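PDB 3QWT: putative GH105 family protein from Salmonella enterica subsp. enterica serovar Paratyphi A, which is of unknown function but probably acts as a glycoside hydrolase of family GH105, most likely an unsaturated glycuronyl hydrolase built on an alpha/alpha toroid. Local coordinates for residues 190-198 and 237-248; 227-235 and 282-293. All blocks are in the same frame, centred on the assembly; numbering follows the deposited sequence.

Contact 1: residues 190-198 and 237-248; sequences YVEEATYQF and LTIVIPDFLELL
F198 reaches across from helix 188-205 and sits as a knob in a hole formed by L237, V240, I241 and F244 of helix 231-248. This is the tight end of the contact. I241 CG1 meets the ring at its edge, in plane, and lies 3.3 Å from F198 CZ. V240 CG1 also comes in at the edge, 3.5 Å from F198 CE1. L237 CD2 is a looser neighbour, 4.1 Å from F198 CE2.

F244 points back the other way. Its CG is anti to the backbone N (chi1 -172°), which sends the ring toward helix 188-205. The two phenylalanine side chains run antiparallel, side by side. Their planes are only 6° apart, but the rings are far offset, with F244 CD2 3.5 Å from F198 CE1. L248 CD1 of the same helix lies against one face of F244.

Beyond F244 the packing thins. T195 OG1 stands at the edge of that ring, 3.7 Å from F244 CZ. T195 OG1 donates to V191 O at 3.0 Å; T195 N reaches the same oxygen from the opposite face of its plane. The last touch is V191 CG1 on L248 CD2, at 3.7 Å. The helices are roughly antiparallel (146°), with axes 12.3 Å apart at closest approach. They are bridged mainly by the rings of F198 and F244; F244 CZ reaches the backbone at A194 and T195. L260 of helix 255-272 also packs on F198 and F244.

The second subunit also reaches helix 188-205: its A255 packs on T195, and its R258 pairs with E193, which R147 of the same chain also holds. No hydrogen bond crosses between the two segments. Cohesion here is therefore apolar, and the threonine hydroxyl can lie beside an aromatic ring because its own helix satisfies it.

Contact 2: residues 227-235 and 282-293; sequences NARWARGNS and HTLLDDPHSYLE
A231 N donates to T283 O at 3.0 Å, and L285 N donates to R229 O at 3.1 Å. These two backbone bonds flank W230 and L284 and make a single beta bridge. The second is nearly straight at both ends; the first reaches its oxygen from above the carbonyl plane. L285 fills the space beside the bridge, with CD2 3.7 Å from A231 CB and CD1 against the amide of N234.

Two salt bridges lie farther out. R229 NH1 meets D286 OD2 at 3.0 Å, from above the carboxylate plane, in a bent bond (N-H...O 133°), and the two flat groups are turned 77° apart. A water joins R229 N to D286 OD1. R229 also pairs with D207, so D286 is one of two acidic partners. R232 NH2 lies 3.3 Å from E293 OE1, which sits at the edge of the guanidinium. The R232 chain bends at chi2 and chi3 to bring its flat end there, with W230 CZ2 over one face.

The next shell holds these groups in place. S295 and S342 each bond to both R232 and E293, and E293 OE2 caps helix 294-309 at A296 N. W230 is the N-cap residue of helix 231-248. Its O takes bonds from N234 N and N234 ND2, and N234 OD1 accepts from W213 N.

The segments are thus joined by two backbone bonds at W230 and L284, with the R229-D286 and R232-E293 pairs beyond them. R232 and E293 are buried, so their pairing, with the two serines, probably offsets the cost of burying both charges.

Overall arrangement
Contacts 1 and 2 share helix 231-248. Contact 2 takes its first turn and the loop leading into it; contact 1 takes residues 237-248, one residue farther on. Their centres are about 23 Å apart, and along the chain the segments alternate. Contact 1 joins this helix to helix 188-205 in the alpha/alpha toroid. Contact 2 joins its N-terminal end to the loop between helices 255-272 and 294-309. Glycerol, probably from the crystallisation liquor, is bound near both: about 6 Å from the W230 side chain, where it may mark a pocket, and hydrogen-bonded to E246 in contact 1. The second subunit reaches contact 1 alone.

Contact 1: residues 190-198 and 237-248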
loop_
_atom_site.group_PDB
_atom_site.type_symbol
_atom_site.label_atom_id
_atom_site.label_comp_id
_atom_site.label_asym_id
_atom_site.label_seq_id
_atom_site.Cartn_x
_atom_site.Cartn_y
_atom_site.Cartn_z
ATOM N N TYR A 190 16.790 11.355 11.362
ATOM C CA TYR A 190 17.110 12.693 11.866
ATOM C C TYR A 190 15.914 13.241 12.636
ATOM O O TYR A 190 16.058 13.870 13.682
ATOM C CB TYR A 190 17.427 13.672 10.734
ATOM C CG TYR A 190 18.669 13.370 9.938
ATOM C CD1 TYR A 190 19.519 12.314 10.274
ATOM C CD2 TYR A 190 19.004 14.164 8.839
ATOM C CE1 TYR A 190 20.670 12.041 9.513
ATOM C CE2 TYR A 190 20.129 13.901 8.075
ATOM C CZ TYR A 190 20.963 12.851 8.418
ATOM O OH TYR A 190 22.081 12.636 7.649
ATOM N N VAL A 191 14.732 13.007 12.091
ATOM C CA VAL A 191 13.515 13.514 12.691
ATOM C C VAL A 191 13.205 12.771 13.983
ATOM O O VAL A 191 12.717 13.369 14.940
ATOM C CB VAL A 191 12.337 13.374 11.728
ATOM C CG1 VAL A 191 11.051 13.807 12.411
ATOM C CG2 VAL A 191 12.596 14.191 10.464
ATOM N N GLU A 192 13.489 11.469 14.008
ATOM C CA GLU A 192 13.260 10.670 15.213
ATOM C C GLU A 192 14.186 11.186 16.319
ATOM O O GLU A 192 13.766 11.402 17.462
ATOM C CB GLU A 192 13.484 9.161 14.973
ATOM C CG GLU A 192 12.318 8.435 14.308
ATOM C CD GLU A 192 10.939 8.874 14.840
ATOM O OE1 GLU A 192 10.293 9.695 14.154
ATOM O OE2 GLU A 192 10.487 8.410 15.922
ATOM N N GLU A 193 15.440 11.421 15.956
ATOM C CA GLU A 193 16.411 11.949 16.898
ATOM C C GLU A 193 15.918 13.284 17.434
ATOM O O GLU A 193 15.990 13.558 18.635
ATOM C CB GLU A 193 17.768 12.124 16.209
ATOM C CG GLU A 193 18.806 12.816 17.077
ATOM C CD GLU A 193 19.188 12.015 18.329
ATOM O OE1 GLU A 193 19.752 12.610 19.272
ATOM O OE2 GLU A 193 18.947 10.790 18.366
ATOM N N ALA A 194 15.419 14.113 16.529
ATOM C CA ALA A 194 14.958 15.451 16.891
ATOM C C ALA A 194 13.795 15.422 17.913
ATOM O O ALA A 194 13.787 16.159 18.891
ATOM C CB ALA A 194 14.575 16.229 15.630
ATOM N N THR A 195 12.831 14.548 17.674
ATOM C CA THR A 195 11.700 14.356 18.576
ATOM C C THR A 195 12.151 13.866 19.926
ATOM O O THR A 195 11.687 14.358 20.963
ATOM C CB THR A 195 10.743 13.327 17.996
ATOM O OG1 THR A 195 10.353 13.781 16.701
ATOM C CG2 THR A 195 9.492 13.160 18.894
ATOM N N TYR A 196 13.055 12.887 19.921
ATOM C CA TYR A 196 13.598 12.414 21.179
ATOM C C TYR A 196 14.269 13.559 21.939
ATOM O O TYR A 196 14.052 13.727 23.140
ATOM C CB TYR A 196 14.550 11.247 20.984
ATOM C CG TYR A 196 15.206 10.799 22.259
ATOM C CD1 TYR A 196 14.522 9.990 23.167
ATOM C CD2 TYR A 196 16.504 11.205 22.578
ATOM C CE1 TYR A 196 15.108 9.574 24.343
ATOM C CE2 TYR A 196 17.116 10.788 23.764
ATOM C CZ TYR A 196 16.401 9.973 24.643
ATOM O OH TYR A 196 16.975 9.559 25.817
ATOM N N GLN A 197 15.060 14.364 21.241
ATOM C CA GLN A 197 15.707 15.468 21.927
ATOM C C GLN A 197 14.657 16.398 22.579
ATOM O O GLN A 197 14.843 16.856 23.707
ATOM C CB GLN A 197 16.652 16.224 20.997
ATOM C CG GLN A 197 17.931 15.446 20.659
ATOM C CD GLN A 197 18.719 15.062 21.911
ATOM O OE1 GLN A 197 18.741 15.810 22.901
ATOM N NE2 GLN A 197 19.354 13.889 21.880
ATOM N N PHE A 198 13.546 16.642 21.884
ATOM C CA PHE A 198 12.500 17.495 22.426
ATOM C C PHE A 198 12.009 16.927 23.757
ATOM O O PHE A 198 12.034 17.627 24.770
ATOM C CB PHE A 198 11.336 17.581 21.457
ATOM C CG PHE A 198 10.873 18.967 21.198
ATOM C CD1 PHE A 198 11.283 19.644 20.055
ATOM C CD2 PHE A 198 10.016 19.599 22.086
ATOM C CE1 PHE A 198 10.848 20.927 19.801
ATOM C CE2 PHE A 198 9.580 20.882 21.844
ATOM C CZ PHE A 198 9.999 21.552 20.699
ATOM N N LEU A 237 11.532 28.386 22.807
ATOM C CA LEU A 237 10.580 27.289 22.772
ATOM C C LEU A 237 9.281 27.719 22.159
ATOM O O LEU A 237 8.678 26.971 21.392
ATOM C CB LEU A 237 10.358 26.680 24.153
ATOM C CG LEU A 237 11.245 25.446 24.212
ATOM C CD1 LEU A 237 12.163 25.543 25.402
ATOM C CD2 LEU A 237 10.410 24.168 24.212
ATOM N N THR A 238 8.847 28.923 22.504
ATOM C CA THR A 238 7.639 29.459 21.924
ATOM C C THR A 238 7.798 29.558 20.414
ATOM O O THR A 238 6.814 29.548 19.679
ATOM C CB THR A 238 7.348 30.846 22.458
ATOM O OG1 THR A 238 7.850 30.944 23.794
ATOM C CG2 THR A 238 5.869 31.087 22.449
ATOM N N ILE A 239 9.044 29.684 19.965
ATOM C CA ILE A 239 9.350 29.739 18.538
ATOM C C ILE A 239 9.407 28.346 17.928
ATOM O O ILE A 239 8.806 28.095 16.882
ATOM C CB ILE A 239 10.704 30.401 18.297
ATOM C CG1 ILE A 239 10.604 31.914 18.545
ATOM C CG2 ILE A 239 11.181 30.085 16.890
ATOM C CD1 ILE A 239 11.939 32.650 18.565
ATOM N N VAL A 240 10.122 27.441 18.601
ATOM C CA VAL A 240 10.451 26.143 18.030
ATOM C C VAL A 240 9.271 25.175 18.011
ATOM O O VAL A 240 9.020 24.496 17.012
ATOM C CB VAL A 240 11.617 25.484 18.781
ATOM C CG1 VAL A 240 11.730 24.042 18.394
ATOM C CG2 VAL A 240 12.904 26.183 18.471
ATOM N N ILE A 241 8.542 25.096 19.109
ATOM C CA ILE A 241 7.446 24.142 19.156
ATOM C C ILE A 241 6.491 24.310 17.960
ATOM O O ILE A 241 6.101 23.327 17.325
ATOM C CB ILE A 241 6.693 24.199 20.490
ATOM C CG1 ILE A 241 7.615 23.703 21.610
ATOM C CG2 ILE A 241 5.422 23.344 20.429
ATOM C CD1 ILE A 241 7.022 23.792 23.003
ATOM N N PRO A 242 6.118 25.551 17.646
ATOM C CA PRO A 242 5.176 25.717 16.544
ATOM C C PRO A 242 5.835 25.379 15.224
ATOM O O PRO A 242 5.200 24.761 14.368
ATOM C CB PRO A 242 4.830 27.211 16.606
ATOM C CG PRO A 242 5.052 27.571 18.023
ATOM C CD PRO A 242 6.265 26.787 18.430
ATOM N N ASP A 243 7.099 25.760 15.061
ATOM C CA ASP A 243 7.780 25.451 13.807
ATOM C C ASP A 243 8.031 23.961 13.665
ATOM O O ASP A 243 7.893 23.395 12.583
ATOM C CB ASP A 243 9.071 26.260 13.674
ATOM C CG ASP A 243 8.802 27.715 13.308
ATOM O OD1 ASP A 243 7.630 28.152 13.354
ATOM O OD2 ASP A 243 9.759 28.417 12.976
ATOM N N PHE A 244 8.374 23.327 14.778
ATOM C CA PHE A 244 8.603 21.896 14.796
ATOM C C PHE A 244 7.292 21.159 14.475
ATOM O O PHE A 244 7.261 20.247 13.640
ATOM C CB PHE A 244 9.174 21.494 16.156
ATOM C CG PHE A 244 9.626 20.069 16.236
ATOM C CD1 PHE A 244 10.486 19.551 15.299
ATOM C CD2 PHE A 244 9.188 19.251 17.260
ATOM C CE1 PHE A 244 10.896 18.248 15.376
ATOM C CE2 PHE A 244 9.591 17.956 17.342
ATOM C CZ PHE A 244 10.453 17.448 16.395
ATOM N N LEU A 245 6.202 21.582 15.107
ATOM C CA LEU A 245 4.914 20.948 14.876
ATOM C C LEU A 245 4.506 21.035 13.417
ATOM O O LEU A 245 3.929 20.100 12.841
ATOM C CB LEU A 245 3.841 21.602 15.721
ATOM C CG LEU A 245 3.837 21.218 17.196
ATOM C CD1 LEU A 245 2.713 21.963 17.895
ATOM C CD2 LEU A 245 3.684 19.717 17.346
ATOM N N GLU A 246 4.794 22.176 12.817
ATOM C CA GLU A 246 4.410 22.397 11.440
ATOM C C GLU A 246 5.238 21.488 10.537
ATOM O O GLU A 246 4.705 20.898 9.595
ATOM C CB GLU A 246 4.605 23.870 11.081
ATOM C CG GLU A 246 4.348 24.208 9.628
ATOM C CD GLU A 246 4.508 25.702 9.370
ATOM O OE1 GLU A 246 3.482 26.381 9.205
ATOM O OE2 GLU A 246 5.657 26.194 9.363
ATOM N N LEU A 247 6.536 21.388 10.832
ATOM C CA LEU A 247 7.392 20.396 10.216
ATOM C C LEU A 247 6.824 18.982 10.338
ATOM O O LEU A 247 6.776 18.249 9.353
ATOM C CB LEU A 247 8.804 20.429 10.797
ATOM C CG LEU A 247 9.839 21.155 9.937
ATOM C CD1 LEU A 247 11.174 21.229 10.656
ATOM C CD2 LEU A 247 9.984 20.479 8.578
ATOM N N LEU A 248 6.398 18.597 11.538
ATOM C CA LEU A 248 6.016 17.206 11.773
ATOM C C LEU A 248 4.724 16.848 11.055
ATOM O O LEU A 248 4.542 15.710 10.624
ATOM C CB LEU A 248 5.890 16.898 13.268
ATOM C CG LEU A 248 7.187 16.736 14.060
ATOM C CD1 LEU A 248 6.917 16.571 15.563
ATOM C CD2 LEU A 248 7.994 15.593 13.540
#

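Contact 2: residues 227-235 and 282-293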
loop_
_atom_site.group_PDB
_atom_site.type_symbol
_atom_site.label_atom_id
_atom_site.label_comp_id
_atom_site.label_asym_id
_atom_site.label_seq_id
_atom_site.Cartn_x
_atom_site.Cartn_y
_atom_site.Cartn_z
ATOM N N ASN A 227 18.214 27.912 38.533
ATOM C CA ASN A 227 16.772 27.782 38.308
ATOM C C ASN A 227 16.203 29.058 37.687
ATOM O O ASN A 227 15.159 29.553 38.098
ATOM C CB ASN A 227 16.023 27.447 39.607
ATOM C CG ASN A 227 16.318 26.042 40.118
ATOM O OD1 ASN A 227 17.197 25.347 39.618
ATOM N ND2 ASN A 227 15.584 25.627 41.129
ATOM N N ALA A 228 16.895 29.569 36.678
ATOM C CA ALA A 228 16.502 30.811 36.032
ATOM C C ALA A 228 15.376 30.621 35.022
ATOM O O ALA A 228 15.463 29.797 34.110
ATOM C CB ALA A 228 17.717 31.470 35.364
ATOM N N ARG A 229 14.305 31.383 35.189
ATOM C CA ARG A 229 13.237 31.338 34.216
ATOM C C ARG A 229 13.515 32.468 33.244
ATOM O O ARG A 229 12.863 33.514 33.254
ATOM C CB ARG A 229 11.864 31.419 34.887
ATOM C CG ARG A 229 11.641 30.255 35.834
ATOM C CD ARG A 229 10.280 30.290 36.523
ATOM N NE ARG A 229 10.109 29.125 37.387
ATOM C CZ ARG A 229 10.416 29.110 38.683
ATOM N NH1 ARG A 229 10.896 30.196 39.254
ATOM N NH2 ARG A 229 10.243 28.012 39.409
ATOM N N TRP A 230 14.514 32.233 32.405
ATOM C CA TRP A 230 15.091 33.287 31.581
ATOM C C TRP A 230 14.264 33.522 30.326
ATOM O O TRP A 230 13.833 32.580 29.665
ATOM C CB TRP A 230 16.538 32.941 31.248
ATOM C CG TRP A 230 17.214 33.885 30.317
ATOM C CD1 TRP A 230 17.342 35.224 30.476
ATOM C CD2 TRP A 230 17.901 33.554 29.099
ATOM N NE1 TRP A 230 18.044 35.756 29.425
ATOM C CE2 TRP A 230 18.405 34.752 28.568
ATOM C CE3 TRP A 230 18.125 32.360 28.403
ATOM C CZ2 TRP A 230 19.123 34.803 27.370
ATOM C CZ3 TRP A 230 18.847 32.406 27.203
ATOM C CH2 TRP A 230 19.329 33.618 26.701
ATOM N N ALA A 231 14.035 34.790 30.012
ATOM C CA ALA A 231 13.126 35.160 28.932
ATOM C C ALA A 231 13.552 34.638 27.556
ATOM O O ALA A 231 12.852 33.817 26.954
ATOM C CB ALA A 231 12.936 36.676 28.892
ATOM N N ARG A 232 14.676 35.117 27.040
ATOM C CA ARG A 232 15.080 34.710 25.695
ATOM C C ARG A 232 15.041 33.177 25.521
ATOM O O ARG A 232 14.525 32.671 24.525
ATOM C CB ARG A 232 16.434 35.314 25.285
ATOM C CG ARG A 232 16.868 34.823 23.885
ATOM C CD ARG A 232 17.660 35.855 23.088
ATOM N NE ARG A 232 18.969 36.121 23.675
ATOM C CZ ARG A 232 19.313 37.273 24.236
ATOM N NH1 ARG A 232 20.522 37.422 24.747
ATOM N NH2 ARG A 232 18.450 38.279 24.277
ATOM N N GLY A 233 15.554 32.446 26.507
ATOM C CA GLY A 233 15.583 30.997 26.449
ATOM C C GLY A 233 14.208 30.390 26.243
ATOM O O GLY A 233 14.027 29.488 25.408
ATOM N N ASN A 234 13.241 30.877 27.021
ATOM C CA ASN A 234 11.856 30.426 26.915
ATOM C C ASN A 234 11.280 30.719 25.539
ATOM O O ASN A 234 10.507 29.931 24.967
ATOM C CB ASN A 234 11.001 31.118 27.979
ATOM C CG ASN A 234 11.033 30.390 29.294
ATOM O OD1 ASN A 234 10.153 29.562 29.590
ATOM N ND2 ASN A 234 12.059 30.669 30.094
ATOM N N SER A 235 11.642 31.896 25.056
ATOM C CA SER A 235 11.306 32.378 23.743
ATOM C C SER A 235 11.672 31.322 22.686
ATOM O O SER A 235 10.895 31.057 21.766
ATOM C CB SER A 235 12.078 33.693 23.530
ATOM O OG SER A 235 11.946 34.232 22.232
ATOM N N HIS A 282 9.740 40.586 31.242
ATOM C CA HIS A 282 10.959 40.751 32.037
ATOM C C HIS A 282 12.024 39.680 31.734
ATOM O O HIS A 282 11.702 38.506 31.501
ATOM C CB HIS A 282 10.619 40.767 33.526
ATOM C CG HIS A 282 9.669 41.856 33.917
ATOM N ND1 HIS A 282 10.085 43.144 34.197
ATOM C CD2 HIS A 282 8.325 41.853 34.086
ATOM C CE1 HIS A 282 9.039 43.882 34.519
ATOM N NE2 HIS A 282 7.958 43.122 34.466
ATOM N N THR A 283 13.291 40.094 31.738
ATOM C CA THR A 283 14.394 39.224 31.334
ATOM C C THR A 283 14.519 38.029 32.276
ATOM O O THR A 283 14.930 36.936 31.868
ATOM C CB THR A 283 15.727 39.993 31.213
ATOM O OG1 THR A 283 16.656 39.217 30.454
ATOM C CG2 THR A 283 16.317 40.297 32.585
ATOM N N LEU A 284 14.166 38.237 33.539
ATOM C CA LEU A 284 13.782 37.121 34.391
ATOM C C LEU A 284 12.280 37.218 34.497
ATOM O O LEU A 284 11.758 38.149 35.121
ATOM C CB LEU A 284 14.418 37.203 35.766
ATOM C CG LEU A 284 15.671 36.387 36.077
ATOM C CD1 LEU A 284 16.123 35.546 34.903
ATOM C CD2 LEU A 284 16.784 37.299 36.573
ATOM N N LEU A 285 11.595 36.261 33.873
ATOM C CA LEU A 285 10.164 36.360 33.620
ATOM C C LEU A 285 9.338 36.520 34.879
ATOM O O LEU A 285 8.281 37.137 34.840
ATOM C CB LEU A 285 9.654 35.142 32.849
ATOM C CG LEU A 285 10.150 34.945 31.410
ATOM C CD1 LEU A 285 9.724 33.544 30.871
ATOM C CD2 LEU A 285 9.657 36.068 30.491
ATOM N N ASP A 286 9.799 35.927 35.977
ATOM C CA ASP A 286 9.075 35.972 37.250
ATOM C C ASP A 286 9.675 37.013 38.214
ATOM O O ASP A 286 9.424 36.982 39.421
ATOM C CB ASP A 286 9.026 34.577 37.891
ATOM C CG ASP A 286 10.412 34.001 38.171
ATOM O OD1 ASP A 286 11.399 34.423 37.522
ATOM O OD2 ASP A 286 10.512 33.116 39.043
ATOM N N ASP A 287 10.463 37.936 37.666
ATOM C CA ASP A 287 11.069 39.018 38.443
ATOM C C ASP A 287 10.689 40.378 37.836
ATOM O O ASP A 287 11.387 40.899 36.971
ATOM C CB ASP A 287 12.597 38.853 38.498
ATOM C CG ASP A 287 13.271 39.886 39.395
ATOM O OD1 ASP A 287 12.604 40.877 39.762
ATOM O OD2 ASP A 287 14.469 39.713 39.726
ATOM N N PRO A 288 9.579 40.959 38.304
ATOM C CA PRO A 288 9.012 42.196 37.767
ATOM C C PRO A 288 10.002 43.344 37.858
ATOM O O PRO A 288 9.739 44.416 37.321
ATOM C CB PRO A 288 7.859 42.490 38.723
ATOM C CG PRO A 288 7.567 41.200 39.385
ATOM C CD PRO A 288 8.875 40.516 39.513
ATOM N N HIS A 289 11.122 43.136 38.535
ATOM C CA HIS A 289 12.116 44.195 38.627
ATOM C C HIS A 289 13.305 43.998 37.680
ATOM O O HIS A 289 14.203 44.849 37.644
ATOM C CB HIS A 289 12.578 44.400 40.080
ATOM C CG HIS A 289 13.659 43.459 40.523
ATOM N ND1 HIS A 289 14.813 43.248 39.797
ATOM C CD2 HIS A 289 13.769 42.687 41.631
ATOM C CE1 HIS A 289 15.580 42.379 40.430
ATOM N NE2 HIS A 289 14.970 42.023 41.548
ATOM N N SER A 290 13.317 42.889 36.928
ATOM C CA SER A 290 14.332 42.683 35.898
ATOM C C SER A 290 14.034 43.720 34.870
ATOM O O SER A 290 12.891 44.148 34.753
ATOM C CB SER A 290 14.199 41.329 35.180
ATOM O OG SER A 290 13.578 40.353 35.976
ATOM N N TYR A 291 15.034 44.108 34.093
ATOM C CA TYR A 291 14.731 44.935 32.944
ATOM C C TYR A 291 13.877 44.137 31.956
ATOM O O TYR A 291 13.926 42.907 31.918
ATOM C CB TYR A 291 15.994 45.516 32.291
ATOM C CG TYR A 291 17.080 44.544 31.844
ATOM C CD1 TYR A 291 16.972 43.849 30.645
ATOM C CD2 TYR A 291 18.248 44.379 32.589
ATOM C CE1 TYR A 291 17.981 42.990 30.212
ATOM C CE2 TYR A 291 19.261 43.521 32.167
ATOM C CZ TYR A 291 19.119 42.830 30.979
ATOM O OH TYR A 291 20.110 41.980 30.554
ATOM N N LEU A 292 13.052 44.842 31.197
ATOM C CA LEU A 292 12.310 44.230 30.114
ATOM C C LEU A 292 13.297 43.858 29.006
ATOM O O LEU A 292 14.325 44.508 28.849
ATOM C CB LEU A 292 11.265 45.213 29.598
ATOM C CG LEU A 292 10.268 45.653 30.667
ATOM C CD1 LEU A 292 9.443 46.808 30.168
ATOM C CD2 LEU A 292 9.381 44.485 31.059
ATOM N N GLU A 293 13.003 42.805 28.249
ATOM C CA GLU A 293 13.908 42.405 27.189
ATOM C C GLU A 293 13.145 42.163 25.886
ATOM O O GLU A 293 12.278 41.281 25.786
ATOM C CB GLU A 293 14.729 41.191 27.624
ATOM C CG GLU A 293 16.043 41.007 26.879
ATOM C CD GLU A 293 15.846 40.469 25.468
ATOM O OE1 GLU A 293 16.521 40.943 24.536
ATOM O OE2 GLU A 293 15.018 39.564 25.292
HETATM O O HOH W 1 13.500 33.139 37.142
#